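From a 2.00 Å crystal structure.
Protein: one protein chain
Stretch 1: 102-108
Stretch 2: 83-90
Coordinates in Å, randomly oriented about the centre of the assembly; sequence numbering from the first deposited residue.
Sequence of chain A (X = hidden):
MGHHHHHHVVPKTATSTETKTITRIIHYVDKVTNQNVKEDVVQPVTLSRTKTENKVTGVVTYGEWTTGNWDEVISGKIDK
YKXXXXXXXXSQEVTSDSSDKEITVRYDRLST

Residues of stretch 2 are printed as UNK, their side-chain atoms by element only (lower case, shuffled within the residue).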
ATOM      1  N   GLU A 102      -5.654   2.278   3.353  1.00 25.15           N
ATOM      2  CA  GLU A 102      -5.372   3.647   3.744  1.00 25.00           C
ATOM      3  C   GLU A 102      -5.197   3.663   5.254  1.00 24.88           C
ATOM      4  O   GLU A 102      -5.999   3.079   5.989  1.00 25.35           O
ATOM      5  CB  GLU A 102      -6.495   4.588   3.314  1.00 25.23           C
ATOM      6  CG  GLU A 102      -6.499   4.909   1.829  1.00 26.47           C
ATOM      7  CD  GLU A 102      -7.664   5.792   1.411  1.00 29.06           C
ATOM      8  OE1 GLU A 102      -8.091   6.652   2.215  0.60 28.82           O
ATOM      9  OE2 GLU A 102      -8.148   5.624   0.272  0.60 28.35           O
ATOM     10  N   ILE A 103      -4.121   4.294   5.707  1.00 24.30           N
ATOM     11  CA  ILE A 103      -3.839   4.429   7.130  1.00 23.97           C
ATOM     12  C   ILE A 103      -3.688   5.918   7.432  1.00 23.56           C
ATOM     13  O   ILE A 103      -3.049   6.649   6.674  1.00 22.96           O
ATOM     14  CB  ILE A 103      -2.569   3.633   7.530  1.00 24.24           C
ATOM     15  CG1 ILE A 103      -2.803   2.128   7.315  1.00 24.81           C
ATOM     16  CG2 ILE A 103      -2.166   3.912   8.985  1.00 24.22           C
ATOM     17  CD1 ILE A 103      -1.586   1.260   7.531  1.00 27.44           C
ATOM     18  N   THR A 104      -4.303   6.365   8.522  1.00 22.93           N
ATOM     19  CA  THR A 104      -4.181   7.753   8.954  1.00 22.02           C
ATOM     20  C   THR A 104      -3.436   7.818  10.278  1.00 21.87           C
ATOM     21  O   THR A 104      -3.852   7.223  11.279  1.00 21.83           O
ATOM     22  CB  THR A 104      -5.560   8.440   9.061  1.00 22.46           C
ATOM     23  OG1 THR A 104      -6.185   8.460   7.770  1.00 20.53           O
ATOM     24  CG2 THR A 104      -5.421   9.874   9.570  1.00 21.48           C
ATOM     25  N   VAL A 105      -2.305   8.509  10.258  1.00 21.49           N
ATOM     26  CA  VAL A 105      -1.529   8.783  11.453  1.00 21.57           C
ATOM     27  C   VAL A 105      -1.963  10.161  11.950  1.00 22.21           C
ATOM     28  O   VAL A 105      -2.013  11.118  11.172  1.00 22.11           O
ATOM     29  CB  VAL A 105      -0.007   8.762  11.140  1.00 21.60           C
ATOM     30  CG1 VAL A 105       0.822   9.120  12.368  1.00 21.14           C
ATOM     31  CG2 VAL A 105       0.412   7.392  10.586  1.00 21.05           C
ATOM     32  N   ARG A 106      -2.283  10.259  13.240  1.00 22.74           N
ATOM     33  CA  ARG A 106      -2.826  11.498  13.808  1.00 23.20           C
ATOM     34  C   ARG A 106      -1.893  12.162  14.812  1.00 23.45           C
ATOM     35  O   ARG A 106      -1.395  11.516  15.743  1.00 22.93           O
ATOM     36  CB  ARG A 106      -4.202  11.249  14.435  1.00 23.31           C
ATOM     37  CG  ARG A 106      -5.295  11.041  13.408  1.00 24.30           C
ATOM     38  CD  ARG A 106      -6.618  10.642  14.026  1.00 26.83           C
ATOM     39  NE  ARG A 106      -7.645  10.507  12.991  1.00 28.86           N
ATOM     40  CZ  ARG A 106      -7.924   9.374  12.344  1.00 29.88           C
ATOM     41  NH1 ARG A 106      -7.257   8.260  12.615  1.00 28.93           N
ATOM     42  NH2 ARG A 106      -8.875   9.359  11.416  1.00 29.90           N
ATOM     43  N   TYR A 107      -1.668  13.461  14.603  1.00 24.16           N
ATOM     44  CA  TYR A 107      -0.847  14.284  15.485  1.00 24.94           C
ATOM     45  C   TYR A 107      -1.730  15.278  16.223  1.00 25.75           C
ATOM     46  O   TYR A 107      -2.595  15.939  15.628  1.00 25.54           O
ATOM     47  CB  TYR A 107       0.209  15.069  14.698  1.00 25.09           C
ATOM     48  CG  TYR A 107       1.253  14.241  13.979  1.00 24.83           C
ATOM     49  CD1 TYR A 107       0.945  13.566  12.797  1.00 24.29           C
ATOM     50  CD2 TYR A 107       2.563  14.169  14.455  1.00 24.86           C
ATOM     51  CE1 TYR A 107       1.913  12.812  12.119  1.00 24.71           C
ATOM     52  CE2 TYR A 107       3.535  13.426  13.786  1.00 24.66           C
ATOM     53  CZ  TYR A 107       3.198  12.750  12.616  1.00 25.09           C
ATOM     54  OH  TYR A 107       4.152  12.014  11.947  1.00 24.85           O
ATOM     55  N   ASP A 108      -1.506  15.392  17.524  1.00 26.44           N
ATOM     56  CA  ASP A 108      -2.231  16.364  18.324  1.00 27.52           C
ATOM     57  C   ASP A 108      -1.249  17.457  18.731  1.00 27.78           C
ATOM     58  O   ASP A 108      -0.117  17.162  19.113  1.00 27.54           O
ATOM     59  CB  ASP A 108      -2.839  15.680  19.547  1.00 27.97           C
ATOM     60  CG  ASP A 108      -4.079  16.397  20.072  1.00 29.10           C
ATOM     61  OD1 ASP A 108      -4.582  17.332  19.407  1.00 30.80           O
ATOM     62  OD2 ASP A 108      -4.549  16.013  21.160  1.00 30.92           O
ATOM     63  N   UNK A  83       3.969  13.560  20.062  1.00 25.06           N
ATOM     64  CA  UNK A  83       4.336  12.366  19.299  1.00 24.93           C
ATOM     65  C   UNK A  83       3.084  11.789  18.644  1.00 24.48           C
ATOM     66  O   UNK A  83       2.013  11.808  19.253  1.00 24.50           O
ATOM     67  o   UNK A  83       6.800  11.012  21.666  1.00 25.81           O
ATOM     68  o   UNK A  83       6.970  12.626  20.184  1.00 25.90           O
ATOM     69  c   UNK A  83       6.340  11.683  20.720  1.00 25.89           C
ATOM     70  c   UNK A  83       4.959  11.300  20.209  1.00 25.02           C
ATOM     71  N   UNK A  84       3.213  11.266  17.407  1.00 24.24           N
ATOM     72  CA  UNK A  84       2.051  10.703  16.705  1.00 24.00           C
ATOM     73  C   UNK A  84       1.417   9.523  17.443  1.00 23.84           C
ATOM     74  O   UNK A  84       2.111   8.826  18.190  1.00 23.77           O
ATOM     75  c   UNK A  84       4.107  10.088  15.617  1.00 23.78           C
ATOM     76  c   UNK A  84       4.443  11.162  16.599  1.00 24.00           C
ATOM     77  c   UNK A  84       2.644  10.227  15.372  1.00 23.92           C
ATOM     78  N   UNK A  85       0.118   9.299  17.232  1.00 23.83           N
ATOM     79  CA  UNK A  85      -0.567   8.143  17.827  1.00 23.97           C
ATOM     80  C   UNK A  85       0.003   6.801  17.334  1.00 24.18           C
ATOM     81  O   UNK A  85       0.007   5.803  18.067  1.00 24.09           O
ATOM     82  o   UNK A  85      -3.752   7.948  15.940  1.00 26.37           O
ATOM     83  c   UNK A  85      -2.538   8.143  16.166  1.00 24.93           C
ATOM     84  o   UNK A  85      -1.704   8.279  15.239  1.00 24.70           O
ATOM     85  c   UNK A  85      -2.100   8.221  17.630  1.00 24.31           C
ATOM     86  N   UNK A  86       0.483   6.800  16.091  1.00 23.68           N
ATOM     87  CA  UNK A  86       1.126   5.634  15.478  1.00 23.49           C
ATOM     88  C   UNK A  86       2.573   6.012  15.132  1.00 23.08           C
ATOM     89  O   UNK A  86       2.811   6.689  14.127  1.00 22.79           O
ATOM     90  c   UNK A  86       0.343   5.155  14.227  1.00 23.47           C
ATOM     91  c   UNK A  86      -1.115   4.841  14.608  1.00 24.14           C
ATOM     92  c   UNK A  86       1.026   3.929  13.576  1.00 24.21           C
ATOM     93  c   UNK A  86      -2.079   4.713  13.439  1.00 24.74           C
ATOM     94  N   UNK A  87       3.543   5.610  15.983  1.00 22.98           N
ATOM     95  CA  UNK A  87       4.943   5.979  15.752  1.00 23.11           C
ATOM     96  C   UNK A  87       5.518   5.376  14.465  1.00 23.24           C
ATOM     97  O   UNK A  87       6.390   5.975  13.829  1.00 22.92           O
ATOM     98  c   UNK A  87       5.668   5.426  16.987  1.00 23.18           C
ATOM     99  c   UNK A  87       3.371   4.884  17.256  1.00 23.12           C
ATOM    100  c   UNK A  87       4.750   4.411  17.562  1.00 23.48           C
ATOM    101  N   UNK A  88       5.023   4.204  14.086  1.00 23.64           N
ATOM    102  CA  UNK A  88       5.471   3.556  12.854  1.00 24.10           C
ATOM    103  C   UNK A  88       4.369   2.683  12.260  1.00 23.93           C
ATOM    104  O   UNK A  88       3.682   1.954  12.980  1.00 24.01           O
ATOM    105  o   UNK A  88       7.208   2.173  11.822  1.00 25.89           O
ATOM    106  c   UNK A  88       6.599   1.647  14.097  1.00 24.86           C
ATOM    107  c   UNK A  88       6.784   2.750  13.067  1.00 24.10           C
ATOM    108  N   UNK A  89       4.198   2.789  10.943  1.00 23.84           N
ATOM    109  CA  UNK A  89       3.279   1.933  10.201  1.00 23.77           C
ATOM    110  C   UNK A  89       4.071   0.687   9.773  1.00 23.96           C
ATOM    111  O   UNK A  89       5.092   0.803   9.086  1.00 23.65           O
ATOM    112  c   UNK A  89       1.808   3.867   9.447  1.00 23.88           C
ATOM    113  c   UNK A  89       2.669   2.681   8.981  1.00 23.79           C
ATOM    114  c   UNK A  89       1.840   1.739   8.116  1.00 23.61           C
ATOM    115  N   UNK A  90       3.606  -0.484  10.201  1.00 24.05           N
ATOM    116  CA  UNK A  90       4.336  -1.747  10.017  1.00 24.61           C
ATOM    117  C   UNK A  90       4.381  -2.179   8.555  1.00 24.28           C
ATOM    118  O   UNK A  90       3.483  -1.847   7.780  1.00 24.07           O
ATOM    119  o   UNK A  90       5.863  -3.310  12.709  0.30 29.13           O
ATOM    120  c   UNK A  90       3.700  -2.869  10.854  1.00 25.04           C
ATOM    121  c   UNK A  90       4.963  -2.510  13.044  1.00 28.96           C
ATOM    122  c   UNK A  90       3.608  -2.595  12.359  1.00 27.22           C
ATOM    123  o   UNK A  90       5.123  -1.641  13.929  0.30 29.29           O
TER
HETATM  124  O   HOH W   1      -0.336  13.266  19.018  1.00 29.76           O
HETATM  125  O   HOH W   2      -4.865   7.413  13.693  1.00 25.45           O

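Position 83 carries four side-chain atoms, two carbons with two oxygens on the second: a short carboxylate, Asp-83. CA to CB points away from stretch 1, and the link is made by the backbone instead, a water donating to Asp-83 O (2.8 Å from the water O) and accepting from Asp-108 N (2.8 Å from the same O).

At position 84 three carbons close a ring onto the backbone N, which can only be proline. Its CB sits over one face of the Tyr-107 ring, 3.9 Å from the centroid and 20° off the normal, a CH-pi contact; the same CB of Pro-84 lies 3.7 Å from Val-105 CG1. One saturated ring thus packs against both neighbours.

Position 85 again has two carbons, the second bearing two oxygens, and one oxygen comes within 2.9 Å of Arg-106 N. This is Asp-85, with chi1 in the p well. That rotamer brings the carboxylate near the strand, so that OD1 accepts from Arg-106 N at 2.9 Å and 166°, while Asp-85 N donates to Arg-106 O at 3.1 Å and 169°. A single residue satisfies both backbone polar groups of Arg-106.

Position 86 shows four carbons, forked at the first, one arm two carbons long: Ile-86. It points toward the strand and lays its CD1 3.8 Å from Thr-104 O, while its backbone O lies 3.6 Å from Val-105 CG1.

Position 87 is another three-carbon ring closed on the backbone N, Pro-87, directed away and touching nothing on stretch 1.

At position 88 one carbon carries an oxygen and a carbon. This is Thr-88, also facing away, its hydroxyl hydrogen-bonded elsewhere in the structure.

Position 89 has three carbons, a fork at the first and no longer arm, hence Val-89. Buried and pointing toward stretch 1, it meets Ile-103 CD1 with CG1 at 3.5 Å and Val-105 CG2 with CG2 at 4.0 Å.

Position 90 has three carbons in a row, the third holding two oxygens: Glu-90, exposed and out of contact.

The contact works by pairing one polar clamp with an apolar seam. Asp-85 grips Arg-106 through main chain and side chain, and a second water extends the grip, donating to Asp-85 OD2 and Thr-104 O, each 2.6 Å from its O, and accepting from Arg-106 NH1 at 2.8 Å. Val-105 ties the seam together, meeting Pro-84, Ile-86 and Val-89, with Tyr-107 and Ile-103 continuing it along the strand.

Stretch 2 83-90: DPDIPTVE
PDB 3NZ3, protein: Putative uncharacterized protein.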